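Local structure of transcriptional regulator, TetR family (2G7S) at residues 111-116 against 123-128; 137-142 against 148-153. The protein probably acts as a dimeric TetR-family transcriptional regulator, pairing a helix-turn-helix DNA-binding domain with a helical C-terminal domain. All blocks are in the same frame, centred on the assembly; numbering follows the deposited sequence. Where two conformers were deposited one is given.

Contact 1. Residues 111-116 against 123-128; sequences SEIPVL and EVRAHF
Ile113 reaches across to helix 118-144 and touches Val124 and Arg125. The closer fit is with Arg125. CG2 of Ile113 lies over one face of the guanidinium, 3.8 Å from Arg125 NH1. Arg125 runs extended from CG to NE, and the Ile113 side chain lies at a slant across it. Ile113 CD1 is a little farther, 4.2 Å from Arg125 NE. In Ile113, CD1 is anti to CA (chi2 170°), which carries this methyl out toward Val124 and Arg125.

The touch with Val124 is looser: Ile113 CD1 meets Val124 CG1 at 4.3 Å. Val124 is buried, while Ile113 and Arg125 are partly exposed. Val124 and Leu116 both pack on Leu109 of helix 105-110, and Ile113 and Leu116 share Val121.

Leu116 N bonds to Ile113 O at 3.0 Å and closes the short 3-10 turn that carries Ile113. The turn belongs to the link between two helices of the TetR C-terminal domain. It also lies against the N-terminal part of the fold, where Glu112 OE1 accepts a hydrogen bond from Tyr26 N and the Leu116 side chain touches Tyr26.

Arg125 runs along the side turned to the second subunit. Its NH1 bonds to Arg173 O of that subunit, and its NE makes a weak bond to Ala174 O of the same chain. Pro114, next in the turn, is exposed and points away from the helix; it packs on Arg173 of the second subunit.

Contact 2. Residues 137-142 against 148-153; sequences AVLERG and LVLTGT
Leu148 N donates a weak hydrogen bond to Gly142 O. Leu148 N to Gly142 O is 3.4 Å and the angle at the hydrogen is 133°, so the bond is long and bent. It joins the last part of helix 118-144 to the chain that follows it. Most of the contact is apolar.

Leu148 lies directly on the backbone of Gly142. Leu148 CG is 3.7 Å from Gly142 CA, and Leu148 CD1 is also 3.7 Å from that atom. With CG anti to its own carbonyl carbon (chi1 -56°), the Leu148 branch is laid over Gly142 CA. This close fit is possible because Gly142 has no side chain on the face it turns to Leu148. The Leu139 and Leu148 side chains are nearly perpendicular. Leu139 CD2 and Leu148 CD1 are the atoms that meet, at 3.7 Å. Leu139 CD2 also meets Leu150 CD2, more loosely, at 4.2 Å. Leu148 and Leu150 both point to the helix, while Val149 between them points away and is exposed.

Other helices close the apolar cluster: Ile192 of helix 180-192 touches Leu139, Leu148 and Leu150 and shares a backbone hydrogen bond with Val149, and Leu82 of helix 81-98 packs on Leu148. Farther along, Thr153 is the N-cap of helix 154-173, with OG1 bonded to Ala156 N, and Asn157 ND2 bonds to the carbonyls of Thr151 and Thr153. The arrangement is an N-capped connection between consecutive helices, 118-144 and 154-173, of the all-helical TetR-family C-terminal domain.

Both contacts use helix 118-144 and fold a neighbouring loop back onto it. Contact 1 uses the loop before the helix, and contact 2 the loop after it. Their centres are about 27 Å apart, and their nearest atoms are about 11 Å apart, so they do not touch. Contact 1 is nearer the centre of the chain but only partly buried. It combines apolar packing with an arginine that is bonded to the second subunit. Contact 2 is far from the chain centre, yet most of its touching residues are buried. It is held by leucines and one weak backbone bond, and no other protein chain of the assembly touches it.

Contact 1. Residues 111-116 against 123-128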
loop_
_atom_site.group_PDB
_atom_site.type_symbol
_atom_site.label_atom_id
_atom_site.label_comp_id
_atom_site.label_asym_id
_atom_site.label_seq_id
_atom_site.Cartn_x
_atom_site.Cartn_y
_atom_site.Cartn_z
ATOM N N SER A 111 -0.763 -5.992 1.021
ATOM C CA SER A 111 -1.354 -5.758 -0.290
ATOM C C SER A 111 -1.531 -7.042 -1.058
ATOM O O SER A 111 -2.162 -7.032 -2.118
ATOM C CB SER A 111 -0.460 -4.862 -1.124
ATOM O OG SER A 111 0.755 -5.538 -1.458
ATOM N N GLU A 112 -0.924 -8.113 -0.559
ATOM C CA GLU A 112 -0.985 -9.418 -1.286
ATOM C C GLU A 112 -1.803 -10.463 -0.517
ATOM O O GLU A 112 -1.750 -11.668 -0.852
ATOM C CB GLU A 112 0.418 -10.009 -1.410
ATOM C CG GLU A 112 1.438 -9.179 -1.809
ATOM C CD GLU A 112 2.834 -9.831 -1.768
ATOM O OE1 GLU A 112 3.398 -10.357 -0.781
ATOM O OE2 GLU A 112 3.457 -9.529 -2.724
ATOM N N ILE A 113 -2.484 -10.045 0.566
ATOM C CA ILE A 113 -3.198 -11.026 1.409
ATOM C C ILE A 113 -3.942 -12.145 0.685
ATOM O O ILE A 113 -3.850 -13.305 1.093
ATOM C CB ILE A 113 -4.057 -10.301 2.478
ATOM C CG1 ILE A 113 -3.091 -9.899 3.640
ATOM C CG2 ILE A 113 -5.204 -11.171 2.965
ATOM C CD1 ILE A 113 -3.712 -8.966 4.669
ATOM N N PRO A 114 -4.695 -11.823 -0.364
ATOM C CA PRO A 114 -5.518 -12.915 -0.981
ATOM C C PRO A 114 -4.685 -14.108 -1.490
ATOM O O PRO A 114 -5.247 -15.197 -1.640
ATOM C CB PRO A 114 -6.172 -12.219 -2.202
ATOM C CG PRO A 114 -6.394 -10.771 -1.684
ATOM C CD PRO A 114 -5.036 -10.480 -0.937
ATOM N N VAL A 115 -3.392 -13.922 -1.753
ATOM C CA VAL A 115 -2.569 -15.040 -2.262
ATOM C C VAL A 115 -1.613 -15.551 -1.207
ATOM O O VAL A 115 -0.840 -16.483 -1.494
ATOM C CB VAL A 115 -1.800 -14.684 -3.539
ATOM C CG1 VAL A 115 -2.811 -14.176 -4.640
ATOM C CG2 VAL A 115 -0.660 -13.669 -3.308
ATOM N N LEU A 116 -1.614 -14.968 -0.011
ATOM C CA LEU A 116 -0.617 -15.422 0.971
ATOM C C LEU A 116 -1.103 -16.668 1.740
ATOM O O LEU A 116 -2.316 -16.875 1.952
ATOM C CB LEU A 116 -0.382 -14.333 2.042
ATOM C CG LEU A 116 0.272 -13.067 1.515
ATOM C CD1 LEU A 116 0.450 -12.055 2.643
ATOM C CD2 LEU A 116 1.631 -13.346 0.856
ATOM N N GLU A 123 0.005 -13.319 10.880
ATOM C CA GLU A 123 1.077 -12.466 11.401
ATOM C C GLU A 123 0.954 -11.017 10.892
ATOM O O GLU A 123 1.136 -10.037 11.656
ATOM C CB GLU A 123 2.441 -13.025 10.981
ATOM C CG GLU A 123 2.829 -14.333 11.704
ATOM C CD GLU A 123 3.280 -14.127 13.144
ATOM O OE1 GLU A 123 3.682 -13.006 13.487
ATOM O OE2 GLU A 123 3.251 -15.129 13.907
ATOM N N VAL A 124 0.598 -10.892 9.635
ATOM C CA VAL A 124 0.470 -9.527 9.041
ATOM C C VAL A 124 -0.674 -8.783 9.727
ATOM O O VAL A 124 -0.537 -7.594 10.104
ATOM C CB VAL A 124 0.233 -9.633 7.529
ATOM C CG1 VAL A 124 -0.096 -8.269 6.927
ATOM C CG2 VAL A 124 1.515 -10.224 6.881
ATOM N N ARG A 125 -1.820 -9.431 9.880
ATOM C CA ARG A 125 -2.958 -8.729 10.494
ATOM C C ARG A 125 -2.642 -8.388 11.922
ATOM O O ARG A 125 -3.088 -7.322 12.394
ATOM C CB ARG A 125 -4.247 -9.573 10.347
ATOM C CG ARG A 125 -4.784 -9.618 8.924
ATOM C CD ARG A 125 -6.038 -10.465 8.742
ATOM N NE ARG A 125 -6.601 -10.117 7.421
ATOM C CZ ARG A 125 -7.406 -10.877 6.663
ATOM N NH1 ARG A 125 -7.895 -10.399 5.550
ATOM N NH2 ARG A 125 -7.608 -12.167 6.994
ATOM N N ALA A 126 -1.889 -9.223 12.632
ATOM C CA ALA A 126 -1.534 -8.944 14.022
ATOM C C ALA A 126 -0.686 -7.669 14.117
ATOM O O ALA A 126 -0.812 -6.903 15.108
ATOM C CB ALA A 126 -0.815 -10.140 14.635
ATOM N N HIS A 127 0.192 -7.443 13.134
ATOM C CA HIS A 127 0.961 -6.199 13.173
ATOM C C HIS A 127 0.006 -4.986 13.017
ATOM O O HIS A 127 0.161 -3.985 13.695
ATOM C CB HIS A 127 1.919 -6.173 12.016
ATOM C CG HIS A 127 2.582 -4.850 11.855
ATOM N ND1 HIS A 127 3.572 -4.402 12.704
ATOM C CD2 HIS A 127 2.346 -3.844 10.961
ATOM C CE1 HIS A 127 3.941 -3.186 12.327
ATOM N NE2 HIS A 127 3.198 -2.807 11.285
ATOM N N PHE A 128 -0.936 -5.057 12.072
ATOM C CA PHE A 128 -1.834 -3.898 11.881
ATOM C C PHE A 128 -2.586 -3.621 13.179
ATOM O O PHE A 128 -2.784 -2.429 13.528
ATOM C CB PHE A 128 -2.826 -4.143 10.722
ATOM C CG PHE A 128 -2.278 -3.823 9.370
ATOM C CD1 PHE A 128 -1.161 -4.506 8.823
ATOM C CD2 PHE A 128 -2.862 -2.794 8.611
ATOM C CE1 PHE A 128 -0.686 -4.160 7.554
ATOM C CE2 PHE A 128 -2.404 -2.504 7.349
ATOM C CZ PHE A 128 -1.293 -3.145 6.826
#

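Contact 2. Residues 137-142 against 148-153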
loop_
_atom_site.group_PDB
_atom_site.type_symbol
_atom_site.label_atom_id
_atom_site.label_comp_id
_atom_site.label_asym_id
_atom_site.label_seq_id
_atom_site.Cartn_x
_atom_site.Cartn_y
_atom_site.Cartn_z
ATOM N N ALA A 137 -3.332 4.339 21.787
ATOM C CA ALA A 137 -2.918 4.675 23.157
ATOM C C ALA A 137 -2.122 5.987 23.203
ATOM O O ALA A 137 -2.320 6.775 24.157
ATOM C CB ALA A 137 -2.175 3.523 23.783
ATOM N N VAL A 138 -1.246 6.252 22.233
ATOM C CA VAL A 138 -0.500 7.502 22.220
ATOM C C VAL A 138 -1.500 8.649 22.056
ATOM O O VAL A 138 -1.404 9.685 22.791
ATOM C CB VAL A 138 0.474 7.542 21.037
ATOM C CG1 VAL A 138 1.139 8.944 20.915
ATOM C CG2 VAL A 138 1.523 6.422 21.236
ATOM N N LEU A 139 -2.460 8.527 21.114
ATOM C CA LEU A 139 -3.416 9.620 20.935
ATOM C C LEU A 139 -4.259 9.852 22.233
ATOM O O LEU A 139 -4.555 10.991 22.597
ATOM C CB LEU A 139 -4.318 9.306 19.719
ATOM C CG LEU A 139 -3.525 9.398 18.396
ATOM C CD1 LEU A 139 -4.339 8.706 17.356
ATOM C CD2 LEU A 139 -3.328 10.858 17.985
ATOM N N GLU A 140 -4.645 8.746 22.860
ATOM C CA GLU A 140 -5.459 8.871 24.092
ATOM C C GLU A 140 -4.649 9.618 25.146
ATOM O O GLU A 140 -5.218 10.474 25.861
ATOM C CB GLU A 140 -5.837 7.488 24.624
ATOM C CG GLU A 140 -6.921 6.853 23.805
ATOM C CD GLU A 140 -7.097 5.361 24.134
ATOM O OE1 GLU A 140 -6.110 4.680 24.521
ATOM O OE2 GLU A 140 -8.271 4.876 24.000
ATOM N N ARG A 141 -3.356 9.263 25.329
ATOM C CA ARG A 141 -2.515 9.975 26.331
ATOM C C ARG A 141 -2.416 11.427 25.934
ATOM O O ARG A 141 -2.362 12.334 26.791
ATOM C CB ARG A 141 -1.160 9.366 26.406
ATOM C CG ARG A 141 -1.235 7.941 27.032
ATOM C CD ARG A 141 0.188 7.455 27.432
ATOM N NE ARG A 141 1.138 7.468 26.338
ATOM C CZ ARG A 141 1.315 6.404 25.502
ATOM N NH1 ARG A 141 0.600 5.257 25.630
ATOM N NH2 ARG A 141 2.229 6.485 24.532
ATOM N N GLY A 142 -2.315 11.717 24.638
ATOM C CA GLY A 142 -2.256 13.123 24.255
ATOM C C GLY A 142 -3.506 13.889 24.636
ATOM O O GLY A 142 -3.424 15.064 25.082
ATOM N N LEU A 148 -3.098 17.276 22.579
ATOM C CA LEU A 148 -3.664 17.042 21.232
ATOM C C LEU A 148 -5.076 17.370 21.241
ATOM O O LEU A 148 -5.741 17.273 22.311
ATOM C CB LEU A 148 -3.655 15.488 20.852
ATOM C CG LEU A 148 -2.309 14.821 20.916
ATOM C CD1 LEU A 148 -2.211 13.369 20.514
ATOM C CD2 LEU A 148 -1.355 15.625 19.999
ATOM N N VAL A 149 -5.602 17.666 20.037
ATOM C CA VAL A 149 -7.028 17.929 19.840
ATOM C C VAL A 149 -7.513 17.072 18.665
ATOM O O VAL A 149 -6.918 17.127 17.582
ATOM C CB VAL A 149 -7.277 19.447 19.558
ATOM C CG1 VAL A 149 -8.654 19.725 18.979
ATOM C CG2 VAL A 149 -7.041 20.244 20.836
ATOM N N LEU A 150 -8.573 16.287 18.874
ATOM C CA LEU A 150 -9.039 15.330 17.839
ATOM C C LEU A 150 -10.483 15.527 17.512
ATOM O O LEU A 150 -11.322 15.835 18.401
ATOM C CB LEU A 150 -8.893 13.862 18.313
ATOM C CG LEU A 150 -7.474 13.426 18.669
ATOM C CD1 LEU A 150 -7.565 11.972 19.159
ATOM C CD2 LEU A 150 -6.554 13.561 17.515
ATOM N N THR A 151 -10.796 15.321 16.228
ATOM C CA THR A 151 -12.178 15.124 15.781
ATOM C C THR A 151 -12.399 13.612 15.673
ATOM O O THR A 151 -11.618 12.952 14.998
ATOM C CB THR A 151 -12.342 15.799 14.424
ATOM O OG1 THR A 151 -12.205 17.230 14.622
ATOM C CG2 THR A 151 -13.683 15.472 13.806
ATOM N N GLY A 152 -13.425 13.075 16.332
ATOM C CA GLY A 152 -13.627 11.628 16.328
ATOM C C GLY A 152 -12.774 10.973 17.402
ATOM O O GLY A 152 -12.070 11.639 18.141
ATOM N N THR A 153 -12.869 9.660 17.481
ATOM C CA THR A 153 -12.210 8.976 18.591
ATOM C C THR A 153 -10.715 8.805 18.360
ATOM O O THR A 153 -10.208 8.901 17.222
ATOM C CB THR A 153 -12.802 7.571 18.712
ATOM O OG1 THR A 153 -12.530 6.840 17.538
ATOM C CG2 THR A 153 -14.353 7.651 18.951
#